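Side-chain contacts in suppressor protein MPT5 (Saccharomyces cerevisiae, PDB 5BZ1), which binds short sequence elements in the 3'-UTRs of target mRNAs through its Pumilio repeat domain and represses genes such as HO after transcription: residues Y97-R100 against S101-I105; K391-A394 against Y395-T399. All coordinates share one frame; numbering follows the deposited sequence.

Contact 1 (Y97-R100 against S101-I105); sequences YGTR and SLQKI. With nucleotides of chain B.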
loop_
_atom_site.group_PDB
_atom_site.type_symbol
_atom_site.label_atom_id
_atom_site.label_comp_id
_atom_site.label_asym_id
_atom_site.label_seq_id
_atom_site.Cartn_x
_atom_site.Cartn_y
_atom_site.Cartn_z
ATOM N N TYR A 97 2.050 16.365 17.460
ATOM C CA TYR A 97 1.325 17.589 17.157
ATOM C C TYR A 97 1.734 18.099 15.778
ATOM O O TYR A 97 0.896 18.569 15.006
ATOM C CB TYR A 97 1.591 18.646 18.234
ATOM C CG TYR A 97 1.271 18.155 19.628
ATOM C CD1 TYR A 97 -0.024 17.797 19.971
ATOM C CD2 TYR A 97 2.261 18.036 20.593
ATOM C CE1 TYR A 97 -0.328 17.336 21.235
ATOM C CE2 TYR A 97 1.965 17.579 21.863
ATOM C CZ TYR A 97 0.670 17.232 22.177
ATOM O OH TYR A 97 0.366 16.774 23.435
ATOM N N GLY A 98 3.025 17.989 15.473
ATOM C CA GLY A 98 3.554 18.441 14.199
ATOM C C GLY A 98 2.904 17.779 12.996
ATOM O O GLY A 98 2.612 18.444 12.000
ATOM N N THR A 99 2.673 16.471 13.087
ATOM C CA THR A 99 2.073 15.731 11.982
ATOM C C THR A 99 0.681 16.259 11.626
ATOM O O THR A 99 0.314 16.282 10.456
ATOM C CB THR A 99 2.033 14.202 12.253
ATOM O OG1 THR A 99 1.589 13.510 11.079
ATOM C CG2 THR A 99 1.102 13.863 13.417
ATOM N N ARG A 100 -0.079 16.699 12.628
ATOM C CA ARG A 100 -1.415 17.240 12.391
ATOM C C ARG A 100 -1.314 18.579 11.658
ATOM O O ARG A 100 -2.064 18.842 10.714
ATOM C CB ARG A 100 -2.172 17.427 13.709
ATOM C CG ARG A 100 -2.216 16.193 14.613
ATOM C CD ARG A 100 -3.012 15.050 13.994
ATOM N NE ARG A 100 -3.177 13.940 14.934
ATOM C CZ ARG A 100 -4.351 13.462 15.338
ATOM N NH1 ARG A 100 -5.478 13.979 14.870
ATOM N NH2 ARG A 100 -4.399 12.457 16.201
ATOM N N SER A 101 -0.381 19.418 12.101
ATOM C CA SER A 101 -0.119 20.702 11.461
ATOM C C SER A 101 0.294 20.528 9.999
ATOM O O SER A 101 -0.241 21.191 9.113
ATOM C CB SER A 101 0.981 21.455 12.214
ATOM O OG SER A 101 0.604 21.734 13.547
ATOM N N LEU A 102 1.246 19.631 9.754
ATOM C CA LEU A 102 1.802 19.446 8.417
ATOM C C LEU A 102 0.800 18.822 7.442
ATOM O O LEU A 102 0.758 19.199 6.264
ATOM C CB LEU A 102 3.097 18.628 8.478
ATOM C CG LEU A 102 3.906 18.554 7.184
ATOM C CD1 LEU A 102 4.047 19.942 6.592
ATOM C CD2 LEU A 102 5.279 17.953 7.438
ATOM N N GLN A 103 -0.005 17.880 7.929
ATOM C CA GLN A 103 -1.067 17.291 7.115
ATOM C C GLN A 103 -2.024 18.374 6.621
ATOM O O GLN A 103 -2.427 18.376 5.457
ATOM C CB GLN A 103 -1.850 16.244 7.912
ATOM C CG GLN A 103 -1.127 14.923 8.147
ATOM C CD GLN A 103 -1.853 14.047 9.151
ATOM O OE1 GLN A 103 -3.018 13.698 8.959
ATOM N NE2 GLN A 103 -1.167 13.695 10.237
ATOM N N LYS A 104 -2.385 19.290 7.515
ATOM C CA LYS A 104 -3.295 20.381 7.171
ATOM C C LYS A 104 -2.655 21.332 6.160
ATOM O O LYS A 104 -3.304 21.768 5.208
ATOM C CB LYS A 104 -3.713 21.154 8.426
ATOM C CG LYS A 104 -4.770 22.222 8.168
ATOM C CD LYS A 104 -6.015 21.619 7.520
ATOM C CE LYS A 104 -7.059 22.682 7.187
ATOM N NZ LYS A 104 -7.710 23.245 8.398
ATOM N N ILE A 105 -1.378 21.642 6.374
ATOM C CA ILE A 105 -0.636 22.519 5.471
ATOM C C ILE A 105 -0.590 21.941 4.056
ATOM O O ILE A 105 -0.920 22.631 3.087
ATOM C CB ILE A 105 0.791 22.781 5.991
ATOM C CG1 ILE A 105 0.741 23.655 7.248
ATOM C CG2 ILE A 105 1.644 23.452 4.923
ATOM C CD1 ILE A 105 2.084 23.831 7.937
ATOM P P U B 7 -3.067 4.923 17.308
ATOM O OP1 U B 7 -1.886 5.390 18.085
ATOM O OP2 U B 7 -3.985 3.931 17.929
ATOM O "O5'" U B 7 -3.913 6.207 16.871
ATOM C "C5'" U B 7 -4.639 6.976 17.828
ATOM C "C4'" U B 7 -5.796 7.725 17.203
ATOM O "O4'" U B 7 -5.312 8.957 16.597
ATOM C "C3'" U B 7 -6.551 6.975 16.102
ATOM O "O3'" U B 7 -7.935 7.342 16.141
ATOM C "C2'" U B 7 -5.921 7.542 14.833
ATOM O "O2'" U B 7 -6.715 7.425 13.672
ATOM C "C1'" U B 7 -5.704 8.997 15.238
ATOM N N1 U B 7 -4.674 9.712 14.469
ATOM C C2 U B 7 -5.110 10.603 13.499
ATOM O O2 U B 7 -6.290 10.789 13.254
ATOM N N3 U B 7 -4.118 11.261 12.811
ATOM C C4 U B 7 -2.758 11.129 13.002
ATOM O O4 U B 7 -1.992 11.796 12.302
ATOM C C5 U B 7 -2.388 10.198 14.032
ATOM C C6 U B 7 -3.332 9.538 14.719
ATOM P P U B 9 -7.887 12.911 18.171
ATOM O OP1 U B 9 -8.574 13.907 17.307
ATOM O OP2 U B 9 -6.985 11.905 17.558
ATOM O "O5'" U B 9 -7.063 13.715 19.272
ATOM C "C5'" U B 9 -6.202 13.058 20.192
ATOM C "C4'" U B 9 -5.191 14.024 20.748
ATOM O "O4'" U B 9 -4.314 14.459 19.680
ATOM C "C3'" U B 9 -5.776 15.309 21.310
ATOM O "O3'" U B 9 -6.192 15.160 22.657
ATOM C "C2'" U B 9 -4.649 16.320 21.123
ATOM O "O2'" U B 9 -3.708 16.240 22.185
ATOM C "C1'" U B 9 -3.983 15.819 19.840
ATOM N N1 U B 9 -4.419 16.553 18.627
ATOM C C2 U B 9 -3.811 17.768 18.347
ATOM O O2 U B 9 -2.959 18.263 19.066
ATOM N N3 U B 9 -4.244 18.394 17.201
ATOM C C4 U B 9 -5.199 17.928 16.322
ATOM O O4 U B 9 -5.484 18.608 15.333
ATOM C C5 U B 9 -5.774 16.661 16.674
ATOM C C6 U B 9 -5.372 16.025 17.781
#
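Successive turns are joined where Leu102 N bonds to Gly98 O (2.9 Å) and Gln103 N to Thr99 O, the i to i+4 pattern of an alpha helix, near whose start Asn95 OD1 receives the N-H groups of Tyr97 and Gly98. On the RNA face, Thr99 and Gln103 run side by side. Thr99 turns its hydroxyl anti to the backbone N (chi1 -173°), which brings OG1 to 2.9 Å from Gln103 NE2, near that amide's plane. Gln103 NE2 also donates to O4 of U7 of chain B at 2.9 Å and 165°. OG1 also bonds to Asn140 O, so the amide is probably held in the rotation that points NE2 at O4. Arg100, bent at chi2, slides its guanidinium between the bases of U7 and U9 of chain B: U7 N3 lies over the centre of one face, and U9 C6 over the other, near the rim. Arg100 NH2 donates a hydrogen bond to U9 OP2, in the guanidinium plane (3.0 Å). Replacing Arg100 by an alanine would probably open a gap between U7 and U9 and deprive the U9 phosphate of its charged partner. Arg100 stacking, Gln103 at the base edge and Thr99 beside it form the three-residue recognition site of a PUF repeat, here Pumilio 3.

Contact 2 (K391-A394 against Y395-T399); sequences KVKA and YAEAT
Lys393 and Glu397, one helical turn apart, form the charged side-chain contact, and it is a loose one. The salt bridge from Lys393 NZ to Glu397 OE2 is long at 3.7 Å, whereas Lys393 CE comes within 3.2 Å of the same oxygen, so the carboxylate lies beside the end of the lysine chain more than in front of its ammonium. CG of Lys393 lies roughly opposite the backbone N (chi1 154°), and bends at chi2 and chi3 carry CE alongside OE2, while Glu397 runs extended beyond CG and passes across at a slant. The pair is exposed, and any electrostatic gain is likely to be modest; both side chains touch a neighbouring molecule in the crystal, so their positions may partly reflect packing. Lys391 NZ, by contrast, bonds to Gln323 OE1.

Backbone bonds hold the turns beneath. Tyr395 N to Lys391 O and Glu397 N to Lys393 O are both 3.0 Å long; Ala398 N to Ala394 O is weak, its N-H...O angle only 132°. Past that point Thr399 OG1 donates to Tyr395 O at 2.9 Å, a side-chain bond back to the last turn.

Nonpolar contact centres on Tyr395. Thr399 CG2 sits 4.0 Å above one face of its ring, offset toward the rim. The tyrosine side chain also packs on Ile365 and Ile369, and Val392 on Thr372 and Lys373, all of helix 354-375.

Helix 385-398 is thus an amphipathic C-terminal helix of the Pumilio homology domain, packed on helix 354-375 through Val392 and Tyr395, with an i to i+4 Lys-Glu pair on its exposed side.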
loop_
_atom_site.group_PDB
_atom_site.type_symbol
_atom_site.label_atom_id
_atom_site.label_comp_id
_atom_site.label_asym_id
_atom_site.label_seq_id
_atom_site.Cartn_x
_atom_site.Cartn_y
_atom_site.Cartn_z
ATOM N N LYS A 391 -15.745 -30.862 -3.706
ATOM C CA LYS A 391 -15.064 -30.388 -4.911
ATOM C C LYS A 391 -14.834 -31.516 -5.926
ATOM O O LYS A 391 -14.985 -31.315 -7.133
ATOM C CB LYS A 391 -13.744 -29.704 -4.547
ATOM C CG LYS A 391 -13.920 -28.375 -3.792
ATOM C CD LYS A 391 -12.576 -27.729 -3.470
ATOM C CE LYS A 391 -12.743 -26.285 -3.006
ATOM N NZ LYS A 391 -13.523 -26.176 -1.744
ATOM N N VAL A 392 -14.465 -32.697 -5.431
ATOM C CA VAL A 392 -14.330 -33.876 -6.281
ATOM C C VAL A 392 -15.663 -34.173 -6.961
ATOM O O VAL A 392 -15.723 -34.418 -8.166
ATOM C CB VAL A 392 -13.883 -35.107 -5.465
ATOM C CG1 VAL A 392 -14.145 -36.398 -6.231
ATOM C CG2 VAL A 392 -12.412 -34.992 -5.081
ATOM N N LYS A 393 -16.731 -34.131 -6.172
ATOM C CA LYS A 393 -18.088 -34.368 -6.657
ATOM C C LYS A 393 -18.524 -33.316 -7.679
ATOM O O LYS A 393 -19.138 -33.643 -8.695
ATOM C CB LYS A 393 -19.054 -34.392 -5.470
ATOM C CG LYS A 393 -20.489 -34.015 -5.792
ATOM C CD LYS A 393 -21.374 -35.241 -5.950
ATOM C CE LYS A 393 -22.774 -34.967 -5.420
ATOM N NZ LYS A 393 -23.719 -36.076 -5.714
ATOM N N ALA A 394 -18.194 -32.056 -7.408
ATOM C CA ALA A 394 -18.553 -30.951 -8.293
ATOM C C ALA A 394 -17.860 -31.059 -9.651
ATOM O O ALA A 394 -18.442 -30.712 -10.679
ATOM C CB ALA A 394 -18.232 -29.620 -7.635
ATOM N N TYR A 395 -16.614 -31.525 -9.647
ATOM C CA TYR A 395 -15.899 -31.807 -10.888
ATOM C C TYR A 395 -16.653 -32.849 -11.706
ATOM O O TYR A 395 -16.809 -32.705 -12.918
ATOM C CB TYR A 395 -14.482 -32.314 -10.597
ATOM C CG TYR A 395 -13.707 -32.734 -11.832
ATOM C CD1 TYR A 395 -12.983 -31.806 -12.568
ATOM C CD2 TYR A 395 -13.696 -34.058 -12.258
ATOM C CE1 TYR A 395 -12.274 -32.183 -13.696
ATOM C CE2 TYR A 395 -12.991 -34.443 -13.383
ATOM C CZ TYR A 395 -12.283 -33.501 -14.097
ATOM O OH TYR A 395 -11.581 -33.882 -15.216
ATOM N N ALA A 396 -17.105 -33.905 -11.036
ATOM C CA ALA A 396 -17.836 -34.981 -11.700
ATOM C C ALA A 396 -19.143 -34.481 -12.317
ATOM O O ALA A 396 -19.489 -34.848 -13.440
ATOM C CB ALA A 396 -18.110 -36.114 -10.727
ATOM N N GLU A 397 -19.864 -33.647 -11.572
ATOM C CA GLU A 397 -21.143 -33.113 -12.031
ATOM C C GLU A 397 -20.997 -32.201 -13.250
ATOM O O GLU A 397 -21.933 -32.045 -14.034
ATOM C CB GLU A 397 -21.846 -32.362 -10.897
ATOM C CG GLU A 397 -22.375 -33.254 -9.776
ATOM C CD GLU A 397 -23.006 -32.456 -8.648
ATOM O OE1 GLU A 397 -22.814 -31.221 -8.609
ATOM O OE2 GLU A 397 -23.696 -33.063 -7.802
ATOM N N ALA A 398 -19.821 -31.601 -13.404
ATOM C CA ALA A 398 -19.570 -30.668 -14.500
ATOM C C ALA A 398 -19.045 -31.368 -15.752
ATOM O O ALA A 398 -19.074 -30.799 -16.842
ATOM C CB ALA A 398 -18.595 -29.597 -14.062
ATOM N N THR A 399 -18.563 -32.597 -15.591
ATOM C CA THR A 399 -17.924 -33.321 -16.687
ATOM C C THR A 399 -18.668 -34.590 -17.095
ATOM O O THR A 399 -19.835 -34.787 -16.759
ATOM C CB THR A 399 -16.479 -33.701 -16.328
ATOM O OG1 THR A 399 -16.479 -34.534 -15.162
ATOM C CG2 THR A 399 -15.656 -32.455 -16.054
#

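The two contacts stand on opposite sides of the chain's centre, their own centres about 58 Å apart and their nearest atoms about 43 Å apart, so they do not touch. Contact 1 comes first in the chain, on helix 98-107 of Pumilio repeat 3; contact 2 follows on helix 385-398, the last helix modelled. Both lie essentially along single helices of one all-helical, elongated domain. Their settings differ: residues 97-105 present side chains directly to bases, whereas Val392 and Tyr395 of contact 2 pack on helix 354-375, and the nearest atom of that contact is about 6 Å from the RNA. The separation reflects the length of the repeat scaffold along which the RNA is bound.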